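Local coordinates for protein 6-phospho-beta-glucosidase BglT (Thermotoga maritima, PDB 1UP7) that hydrolyses cellobiose 6'-phosphate to glucose 6-phosphate and glucose, using NAD and a manganese ion, at residues Ala118-Glu123 with His146-Val151; Val126-Arg130 with Leu155-Phe160; Ile95-Leu101 with Asp401-Ile406. All blocks are in the same frame, centred on the assembly; numbering follows the deposited sequence.

Contact 1 of 3, residues Ala118-Glu123 with His146-Val151; sequences AFPIVE and HITEFV
The ring of Phe-119 lies over one face of the Phe-150 ring in an offset stack, centroids 4.4 Å apart and planes tilted by 29°. Its far end, CZ, comes down on a face of the His-146 imidazole, 3.5 Å from NE2, in a T-shaped pair with planes at 81°. Placing CG of Phe-150 anti to the backbone N (chi1 171°) sends that ring across toward helix 109-131, where Val-122 CG2 meets its edge 3.6 Å from CE2 and Glu-123 CG sits at the same rim near CZ. Beside the rings, Ile-147 CD1 touches Ala-118 CB at 3.6 Å, and its CG2 branch packs on Val-122 CG1. Further out, NE2 of His-146 is hydrogen-bonded to Glu-368 O, which helps fix the imidazole. Tyr-375 bonds to Glu-123 OE1 and turns its ring edge-to-face with Phe-119, and Ile-372 of the same helix 355-376 touches both phenylalanines. The axes of the short helical segments approach to 10.9 Å. The result is an aromatic cluster between two helices of the Rossmann-type NAD domain, whose neighbouring Ile-121 touches the cofactor.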
loop_
_atom_site.group_PDB
_atom_site.type_symbol
_atom_site.label_atom_id
_atom_site.label_comp_id
_atom_site.label_asym_id
_atom_site.label_seq_id
_atom_site.Cartn_x
_atom_site.Cartn_y
_atom_site.Cartn_z
ATOM N N ALA A 118 4.699 -32.283 -0.577
ATOM C CA ALA A 118 3.279 -31.979 -0.564
ATOM C C ALA A 118 2.800 -31.333 -1.867
ATOM O O ALA A 118 1.761 -31.694 -2.359
ATOM C CB ALA A 118 2.925 -31.091 0.641
ATOM N N PHE A 119 3.565 -30.384 -2.402
ATOM C CA PHE A 119 3.105 -29.537 -3.505
ATOM C C PHE A 119 2.524 -30.305 -4.717
ATOM O O PHE A 119 1.431 -29.970 -5.181
ATOM C CB PHE A 119 4.208 -28.513 -3.957
ATOM C CG PHE A 119 4.551 -27.441 -2.916
ATOM C CD1 PHE A 119 3.656 -27.121 -1.880
ATOM C CD2 PHE A 119 5.758 -26.741 -2.998
ATOM C CE1 PHE A 119 3.962 -26.126 -0.930
ATOM C CE2 PHE A 119 6.081 -25.739 -2.062
ATOM C CZ PHE A 119 5.189 -25.440 -1.019
ATOM N N PRO A 120 3.226 -31.318 -5.248
ATOM C CA PRO A 120 2.681 -32.077 -6.403
ATOM C C PRO A 120 1.352 -32.791 -6.096
ATOM O O PRO A 120 0.456 -32.820 -6.943
ATOM C CB PRO A 120 3.777 -33.108 -6.724
ATOM C CG PRO A 120 5.022 -32.600 -6.021
ATOM C CD PRO A 120 4.559 -31.823 -4.836
ATOM N N ILE A 121 1.233 -33.346 -4.901
ATOM C CA ILE A 121 0.011 -34.017 -4.499
ATOM C C ILE A 121 -1.120 -33.013 -4.318
ATOM O O ILE A 121 -2.218 -33.264 -4.840
ATOM C CB ILE A 121 0.259 -34.907 -3.251
ATOM C CG1 ILE A 121 1.197 -36.072 -3.599
ATOM C CG2 ILE A 121 -1.033 -35.497 -2.727
ATOM C CD1 ILE A 121 1.977 -36.663 -2.347
ATOM N N VAL A 122 -0.868 -31.869 -3.654
ATOM C CA VAL A 122 -1.941 -30.893 -3.516
ATOM C C VAL A 122 -2.332 -30.254 -4.864
ATOM O O VAL A 122 -3.517 -29.975 -5.091
ATOM C CB VAL A 122 -1.769 -29.847 -2.349
ATOM C CG1 VAL A 122 -0.963 -30.401 -1.171
ATOM C CG2 VAL A 122 -1.256 -28.565 -2.833
ATOM N N GLU A 123 -1.355 -30.094 -5.769
ATOM C CA GLU A 123 -1.613 -29.543 -7.082
ATOM C C GLU A 123 -2.630 -30.398 -7.814
ATOM O O GLU A 123 -3.625 -29.891 -8.350
ATOM C CB GLU A 123 -0.320 -29.457 -7.912
ATOM C CG GLU A 123 -0.034 -28.044 -8.348
ATOM C CD GLU A 123 1.236 -27.887 -9.142
ATOM O OE1 GLU A 123 2.210 -28.631 -8.878
ATOM O OE2 GLU A 123 1.232 -26.997 -10.043
ATOM N N HIS A 146 2.096 -23.019 4.837
ATOM C CA HIS A 146 2.885 -22.925 3.616
ATOM C C HIS A 146 2.091 -23.446 2.402
ATOM O O HIS A 146 2.116 -22.862 1.310
ATOM C CB HIS A 146 4.191 -23.697 3.773
ATOM C CG HIS A 146 5.215 -23.407 2.718
ATOM N ND1 HIS A 146 6.501 -23.900 2.792
ATOM C CD2 HIS A 146 5.150 -22.691 1.561
ATOM C CE1 HIS A 146 7.182 -23.512 1.724
ATOM N NE2 HIS A 146 6.391 -22.769 0.969
ATOM N N ILE A 147 1.362 -24.532 2.615
ATOM C CA ILE A 147 0.526 -25.105 1.581
ATOM C C ILE A 147 -0.612 -24.162 1.262
ATOM O O ILE A 147 -0.967 -23.993 0.115
ATOM C CB ILE A 147 0.064 -26.547 1.992
ATOM C CG1 ILE A 147 1.269 -27.487 1.948
ATOM C CG2 ILE A 147 -1.054 -27.098 1.020
ATOM C CD1 ILE A 147 1.090 -28.769 2.708
ATOM N N THR A 148 -1.147 -23.482 2.272
ATOM C CA THR A 148 -2.189 -22.489 2.007
ATOM C C THR A 148 -1.655 -21.334 1.197
ATOM O O THR A 148 -2.332 -20.890 0.278
ATOM C CB THR A 148 -2.805 -21.962 3.329
ATOM O OG1 THR A 148 -3.240 -23.070 4.102
ATOM C CG2 THR A 148 -4.061 -21.207 3.085
ATOM N N GLU A 149 -0.452 -20.839 1.530
ATOM C CA GLU A 149 0.187 -19.789 0.731
ATOM C C GLU A 149 0.236 -20.248 -0.725
ATOM O O GLU A 149 -0.094 -19.513 -1.641
ATOM C CB GLU A 149 1.610 -19.500 1.212
ATOM C CG GLU A 149 2.418 -18.521 0.344
ATOM C CD GLU A 149 1.866 -17.093 0.325
ATOM O OE1 GLU A 149 1.350 -16.619 1.353
ATOM O OE2 GLU A 149 1.958 -16.432 -0.724
ATOM N N PHE A 150 0.655 -21.489 -0.917
ATOM C CA PHE A 150 0.794 -22.050 -2.242
ATOM C C PHE A 150 -0.551 -22.151 -2.989
ATOM O O PHE A 150 -0.657 -21.685 -4.143
ATOM C CB PHE A 150 1.481 -23.406 -2.127
ATOM C CG PHE A 150 1.509 -24.208 -3.397
ATOM C CD1 PHE A 150 2.244 -23.774 -4.501
ATOM C CD2 PHE A 150 0.847 -25.438 -3.458
ATOM C CE1 PHE A 150 2.318 -24.559 -5.678
ATOM C CE2 PHE A 150 0.899 -26.216 -4.601
ATOM C CZ PHE A 150 1.647 -25.788 -5.720
ATOM N N VAL A 151 -1.567 -22.722 -2.341
ATOM C CA VAL A 151 -2.865 -22.859 -2.973
ATOM C C VAL A 151 -3.584 -21.523 -3.217
ATOM O O VAL A 151 -4.122 -21.303 -4.318
ATOM C CB VAL A 151 -3.812 -23.793 -2.218
ATOM C CG1 VAL A 151 -5.186 -23.852 -2.953
ATOM C CG2 VAL A 151 -3.193 -25.194 -2.063
#

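Contact 2 of 3, residues Val126-Arg130 with Leu155-Phe160; sequences VDTVR and LEYEKF
The turn that carries the chain from helix 144-155 into strand 160-162, the last strand of the parallel sheet, is clasped here by the C-terminal part of helix 109-131. Arg-130 does the polar work. Its guanidinium meets the backbone end-on: NH1 bonds to Leu-155 O at 3.0 Å with an N-H...O angle of 149°, and NH2 reaches the same oxygen at 3.2 Å, so two nitrogens grip one atom. Both approach from the same face of the Leu-155 carbonyl plane, tilted out of it, while the oxygen stays close to the guanidinium plane. NH2 adds a weak bond to Glu-156 O, 2.8 Å long but bent to 124°. Glu-156, with positive phi, is the first residue to leave the helical conformation, and the arginine supplies donors to the carbonyls around this point. The chain of Arg-130 bends at chi3 (-76°) and passes Tyr-157, whose CD1 lies over one face of the guanidinium with the two planes perpendicular, so the ring comes edge-on to the guanidinium. Nearer the backbone, Arg-130 CB presses on Tyr-157 CE1 at 3.4 Å.

Two valines of the same helix complete this flank of the tyrosine. Val-126 CG1 packs 3.7 Å from Tyr-157 CB, Val-126 CB faces Leu-155 CD1, and Val-126 CG2 reaches Phe-160 CD2. Val-129 CG1 sits 3.3 Å from Tyr-157 OH, and that hydroxyl is hydrogen-bonded to Ala-135 O, just before strand 136-139. Arginine bonds to the backbone carbonyls at the helix's exit and a buried tyrosine thus join a helix to the helix-to-strand turn of a beta-alpha-beta unit in the Rossmann-type domain.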
loop_
_atom_site.group_PDB
_atom_site.type_symbol
_atom_site.label_atom_id
_atom_site.label_comp_id
_atom_site.label_asym_id
_atom_site.label_seq_id
_atom_site.Cartn_x
_atom_site.Cartn_y
_atom_site.Cartn_z
ATOM N N VAL A 126 -6.159 -30.353 -5.732
ATOM C CA VAL A 126 -6.902 -29.103 -5.874
ATOM C C VAL A 126 -7.443 -29.004 -7.307
ATOM O O VAL A 126 -8.581 -28.585 -7.522
ATOM C CB VAL A 126 -6.018 -27.869 -5.523
ATOM C CG1 VAL A 126 -6.637 -26.581 -6.067
ATOM C CG2 VAL A 126 -5.724 -27.825 -3.983
ATOM N N ASP A 127 -6.647 -29.424 -8.286
ATOM C CA ASP A 127 -7.128 -29.393 -9.668
ATOM C C ASP A 127 -8.373 -30.270 -9.871
ATOM O O ASP A 127 -9.340 -29.852 -10.509
ATOM C CB ASP A 127 -6.036 -29.725 -10.692
ATOM C CG ASP A 127 -6.465 -29.381 -12.111
ATOM O OD1 ASP A 127 -6.597 -28.173 -12.428
ATOM O OD2 ASP A 127 -6.730 -30.249 -12.976
ATOM N N THR A 128 -8.370 -31.462 -9.295
ATOM C CA THR A 128 -9.531 -32.338 -9.382
ATOM C C THR A 128 -10.757 -31.749 -8.661
ATOM O O THR A 128 -11.881 -31.819 -9.189
ATOM C CB THR A 128 -9.201 -33.756 -8.817
ATOM O OG1 THR A 128 -8.156 -34.331 -9.586
ATOM C CG2 THR A 128 -10.341 -34.738 -9.048
ATOM N N VAL A 129 -10.552 -31.195 -7.455
ATOM C CA VAL A 129 -11.656 -30.601 -6.705
ATOM C C VAL A 129 -12.263 -29.443 -7.508
ATOM O O VAL A 129 -13.473 -29.401 -7.736
ATOM C CB VAL A 129 -11.205 -30.139 -5.291
ATOM C CG1 VAL A 129 -12.255 -29.229 -4.634
ATOM C CG2 VAL A 129 -10.854 -31.345 -4.405
ATOM N N ARG A 130 -11.416 -28.533 -7.967
ATOM C CA ARG A 130 -11.861 -27.388 -8.747
ATOM C C ARG A 130 -12.637 -27.782 -10.026
ATOM O O ARG A 130 -13.584 -27.115 -10.399
ATOM C CB ARG A 130 -10.661 -26.454 -8.991
ATOM C CG ARG A 130 -10.305 -26.073 -10.402
ATOM C CD ARG A 130 -8.893 -25.411 -10.523
ATOM N NE ARG A 130 -8.949 -24.026 -10.053
ATOM C CZ ARG A 130 -7.957 -23.356 -9.489
ATOM N NH1 ARG A 130 -6.771 -23.911 -9.325
ATOM N NH2 ARG A 130 -8.172 -22.109 -9.092
ATOM N N LEU A 155 -1.852 -21.454 -6.951
ATOM C CA LEU A 155 -2.946 -22.161 -7.658
ATOM C C LEU A 155 -4.214 -21.311 -7.749
ATOM O O LEU A 155 -5.072 -21.570 -8.579
ATOM C CB LEU A 155 -3.257 -23.516 -7.033
ATOM C CG LEU A 155 -2.044 -24.393 -6.672
ATOM C CD1 LEU A 155 -2.558 -25.679 -6.086
ATOM C CD2 LEU A 155 -1.099 -24.683 -7.877
ATOM N N GLU A 156 -4.329 -20.289 -6.890
ATOM C CA GLU A 156 -5.449 -19.344 -6.941
ATOM C C GLU A 156 -6.768 -20.095 -6.803
ATOM O O GLU A 156 -7.716 -19.872 -7.555
ATOM C CB GLU A 156 -5.402 -18.453 -8.226
ATOM C CG GLU A 156 -4.143 -17.567 -8.312
ATOM C CD GLU A 156 -4.074 -16.676 -9.556
ATOM O OE1 GLU A 156 -5.091 -16.086 -9.957
ATOM O OE2 GLU A 156 -2.983 -16.536 -10.146
ATOM N N TYR A 157 -6.818 -21.002 -5.840
ATOM C CA TYR A 157 -8.065 -21.635 -5.456
ATOM C C TYR A 157 -8.535 -21.035 -4.139
ATOM O O TYR A 157 -7.915 -21.262 -3.098
ATOM C CB TYR A 157 -7.866 -23.146 -5.341
ATOM C CG TYR A 157 -9.162 -23.892 -5.181
ATOM C CD1 TYR A 157 -10.010 -24.102 -6.275
ATOM C CD2 TYR A 157 -9.559 -24.360 -3.936
ATOM C CE1 TYR A 157 -11.198 -24.783 -6.127
ATOM C CE2 TYR A 157 -10.743 -25.044 -3.776
ATOM C CZ TYR A 157 -11.566 -25.249 -4.862
ATOM O OH TYR A 157 -12.761 -25.918 -4.690
ATOM N N GLU A 158 -9.612 -20.260 -4.198
ATOM C CA GLU A 158 -10.020 -19.424 -3.077
ATOM C C GLU A 158 -10.452 -20.215 -1.838
ATOM O O GLU A 158 -10.072 -19.880 -0.718
ATOM C CB GLU A 158 -11.143 -18.462 -3.483
ATOM C CG GLU A 158 -11.567 -17.633 -2.274
ATOM C CD GLU A 158 -12.483 -16.465 -2.586
ATOM O OE1 GLU A 158 -13.360 -16.585 -3.495
ATOM O OE2 GLU A 158 -12.325 -15.428 -1.881
ATOM N N LYS A 159 -11.223 -21.273 -2.046
ATOM C CA LYS A 159 -11.811 -22.042 -0.957
ATOM C C LYS A 159 -10.881 -23.107 -0.429
ATOM O O LYS A 159 -11.219 -24.301 -0.405
ATOM C CB LYS A 159 -13.124 -22.670 -1.405
ATOM C CG LYS A 159 -14.260 -21.655 -1.488
ATOM C CD LYS A 159 -14.871 -21.652 -2.820
ATOM C CE LYS A 159 -16.195 -22.363 -2.792
ATOM N NZ LYS A 159 -15.951 -23.814 -2.744
ATOM N N PHE A 160 -9.704 -22.668 0.018
ATOM C CA PHE A 160 -8.757 -23.544 0.666
ATOM C C PHE A 160 -8.391 -22.905 1.992
ATOM O O PHE A 160 -7.767 -21.822 2.046
ATOM C CB PHE A 160 -7.538 -23.710 -0.215
ATOM C CG PHE A 160 -6.539 -24.732 0.287
ATOM C CD1 PHE A 160 -5.610 -24.399 1.303
ATOM C CD2 PHE A 160 -6.491 -26.017 -0.273
ATOM C CE1 PHE A 160 -4.670 -25.323 1.741
ATOM C CE2 PHE A 160 -5.523 -26.973 0.171
ATOM C CZ PHE A 160 -4.626 -26.629 1.163
#

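Contact 3 of 3, residues Ile95-Leu101 with Asp401-Ile406; sequences IPLKYGL and DLLEEI
A mixed polar and apolar contact joins the loop after helix 85-94 to helix 396-409 near the C terminus, at a partly exposed edge of the subunit. Glu-405 is its polar centre. Lys-98 NZ forms a salt bridge with both carboxylate oxygens, on their syn lone pairs, at 3.0 Å from OE1 and 3.1 Å from OE2. Tyr-99 OH donates to OE1 from the other direction, on the anti lone pair, at 2.7 Å. OE1 therefore accepts from two donors, and three bonds in all fix the rotation of the carboxylate. The lysine chain is bent at chi3 and chi4, curling NZ back over its own turn, where it also makes a weak bond to Ile-95 O.

Beneath these groups the contact is apolar. Leu-402 CB stands over a face of the Tyr-99 ring, 4.0 Å from its centroid in a CH-pi contact, and its CD1 lies 3.5 Å from Tyr-99 CE2. The same CD1 meets Ile-95 CG2 at 3.8 Å, whereas CD2 touches Leu-101 CD2. With Glu-405 cut back to an alanine, the Lys-98 ammonium would probably lose its countercharge here and the Tyr-99 hydroxyl its acceptor. Val-109, at the start of helix 109-131, packs on Pro-96, Leu-402 and Ile-406. The salt bridge and the leucine–tyrosine packing tie the loop of the NAD-binding part to the last helix of this family 4 glycosidase.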
loop_
_atom_site.group_PDB
_atom_site.type_symbol
_atom_site.label_atom_id
_atom_site.label_comp_id
_atom_site.label_asym_id
_atom_site.label_seq_id
_atom_site.Cartn_x
_atom_site.Cartn_y
_atom_site.Cartn_z
ATOM N N ILE A 95 17.868 -35.945 8.615
ATOM C CA ILE A 95 18.876 -35.476 7.670
ATOM C C ILE A 95 19.582 -34.149 8.038
ATOM O O ILE A 95 20.804 -34.105 7.910
ATOM C CB ILE A 95 18.271 -35.466 6.191
ATOM C CG1 ILE A 95 18.263 -36.881 5.592
ATOM C CG2 ILE A 95 18.967 -34.462 5.266
ATOM C CD1 ILE A 95 17.353 -37.048 4.322
ATOM N N PRO A 96 18.856 -33.089 8.445
ATOM C CA PRO A 96 19.499 -31.825 8.836
ATOM C C PRO A 96 20.442 -31.949 10.015
ATOM O O PRO A 96 21.373 -31.150 10.116
ATOM C CB PRO A 96 18.317 -30.904 9.193
ATOM C CG PRO A 96 17.119 -31.501 8.518
ATOM C CD PRO A 96 17.383 -32.983 8.497
ATOM N N LEU A 97 20.221 -32.951 10.863
ATOM C CA LEU A 97 20.929 -33.068 12.138
ATOM C C LEU A 97 22.453 -33.096 11.982
ATOM O O LEU A 97 23.149 -32.361 12.654
ATOM C CB LEU A 97 20.430 -34.298 12.876
ATOM C CG LEU A 97 19.314 -34.154 13.918
ATOM C CD1 LEU A 97 18.528 -32.858 13.877
ATOM C CD2 LEU A 97 18.405 -35.374 14.000
ATOM N N LYS A 98 22.964 -33.923 11.065
ATOM C CA LYS A 98 24.405 -33.994 10.811
ATOM C C LYS A 98 25.055 -32.664 10.410
ATOM O O LYS A 98 26.261 -32.504 10.543
ATOM C CB LYS A 98 24.746 -35.063 9.767
ATOM C CG LYS A 98 24.301 -34.708 8.362
ATOM C CD LYS A 98 24.696 -35.771 7.332
ATOM C CE LYS A 98 23.862 -37.044 7.424
ATOM N NZ LYS A 98 22.439 -36.831 7.166
ATOM N N TYR A 99 24.258 -31.731 9.917
ATOM C CA TYR A 99 24.736 -30.407 9.537
ATOM C C TYR A 99 24.695 -29.394 10.661
ATOM O O TYR A 99 25.052 -28.241 10.450
ATOM C CB TYR A 99 23.922 -29.871 8.354
ATOM C CG TYR A 99 23.951 -30.762 7.155
ATOM C CD1 TYR A 99 24.939 -30.628 6.182
ATOM C CD2 TYR A 99 22.985 -31.761 6.984
ATOM C CE1 TYR A 99 24.950 -31.463 5.043
ATOM C CE2 TYR A 99 22.989 -32.600 5.878
ATOM C CZ TYR A 99 23.974 -32.447 4.908
ATOM O OH TYR A 99 23.986 -33.283 3.802
ATOM N N GLY A 100 24.270 -29.812 11.852
ATOM C CA GLY A 100 24.094 -28.914 12.982
ATOM C C GLY A 100 22.829 -28.076 12.862
ATOM O O GLY A 100 22.746 -26.984 13.385
ATOM N N LEU A 101 21.850 -28.589 12.131
ATOM C CA LEU A 101 20.630 -27.851 11.830
ATOM C C LEU A 101 19.461 -28.496 12.539
ATOM O O LEU A 101 19.457 -29.722 12.731
ATOM C CB LEU A 101 20.385 -27.900 10.326
ATOM C CG LEU A 101 20.900 -26.776 9.395
ATOM C CD1 LEU A 101 21.818 -25.682 10.043
ATOM C CD2 LEU A 101 21.464 -27.310 8.059
ATOM N N ASP A 401 25.337 -29.874 -0.275
ATOM C CA ASP A 401 25.276 -31.266 0.161
ATOM C C ASP A 401 23.919 -31.553 0.801
ATOM O O ASP A 401 23.335 -32.597 0.544
ATOM C CB ASP A 401 26.418 -31.609 1.128
ATOM C CG ASP A 401 27.760 -31.694 0.442
ATOM O OD1 ASP A 401 27.798 -31.972 -0.763
ATOM O OD2 ASP A 401 28.839 -31.507 1.034
ATOM N N LEU A 402 23.428 -30.625 1.610
ATOM C CA LEU A 402 22.136 -30.814 2.271
ATOM C C LEU A 402 21.008 -31.002 1.231
ATOM O O LEU A 402 20.205 -31.967 1.326
ATOM C CB LEU A 402 21.800 -29.644 3.233
ATOM C CG LEU A 402 20.400 -29.616 3.845
ATOM C CD1 LEU A 402 20.171 -30.874 4.662
ATOM C CD2 LEU A 402 20.171 -28.329 4.695
ATOM N N LEU A 403 20.951 -30.088 0.250
ATOM C CA LEU A 403 19.937 -30.184 -0.809
ATOM C C LEU A 403 20.000 -31.517 -1.548
ATOM O O LEU A 403 18.973 -32.123 -1.816
ATOM C CB LEU A 403 19.987 -29.007 -1.807
ATOM C CG LEU A 403 18.888 -29.008 -2.928
ATOM C CD1 LEU A 403 17.422 -28.989 -2.437
ATOM C CD2 LEU A 403 19.069 -27.903 -3.947
ATOM N N GLU A 404 21.211 -31.979 -1.838
ATOM C CA GLU A 404 21.419 -33.244 -2.529
ATOM C C GLU A 404 20.874 -34.399 -1.733
ATOM O O GLU A 404 20.231 -35.266 -2.303
ATOM C CB GLU A 404 22.904 -33.476 -2.798
ATOM C CG GLU A 404 23.271 -33.337 -4.251
ATOM C CD GLU A 404 24.152 -32.129 -4.516
ATOM O OE1 GLU A 404 25.423 -32.254 -4.360
ATOM O OE2 GLU A 404 23.552 -31.071 -4.894
ATOM N N GLU A 405 21.138 -34.413 -0.423
ATOM C CA GLU A 405 20.615 -35.448 0.456
ATOM C C GLU A 405 19.088 -35.452 0.459
ATOM O O GLU A 405 18.449 -36.511 0.346
ATOM C CB GLU A 405 21.116 -35.246 1.868
ATOM C CG GLU A 405 22.142 -36.279 2.267
ATOM C CD GLU A 405 22.186 -36.484 3.765
ATOM O OE1 GLU A 405 22.610 -35.557 4.460
ATOM O OE2 GLU A 405 21.801 -37.563 4.231
ATOM N N ILE A 406 18.508 -34.259 0.574
ATOM C CA ILE A 406 17.066 -34.113 0.598
ATOM C C ILE A 406 16.443 -34.609 -0.727
ATOM O O ILE A 406 15.439 -35.338 -0.714
ATOM C CB ILE A 406 16.659 -32.645 0.826
ATOM C CG1 ILE A 406 16.941 -32.187 2.270
ATOM C CG2 ILE A 406 15.176 -32.417 0.406
ATOM C CD1 ILE A 406 16.909 -30.635 2.393
#

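In the fold
From the N terminus, the chain passes four strands of the parallel sheet before the loop 95-101, the first half of contact 3. Helix 109-131 follows and supplies first 118-123 and then 126-130; after strand 136-139, helix 144-155 returns 146-151 to close contact 1, and the turn 155-160 closes contact 2. These two loops cross, and the contacts touch, with centres about 10 Å apart. Contact 3 closes only at 401-406, almost at the C terminus, so its loop encloses both others. Contact 1 pairs two helices and contact 2 fastens the first of them to the turn before strand 160-162, both within the NAD-binding domain, whereas contact 3 links that domain to the C-terminal helix.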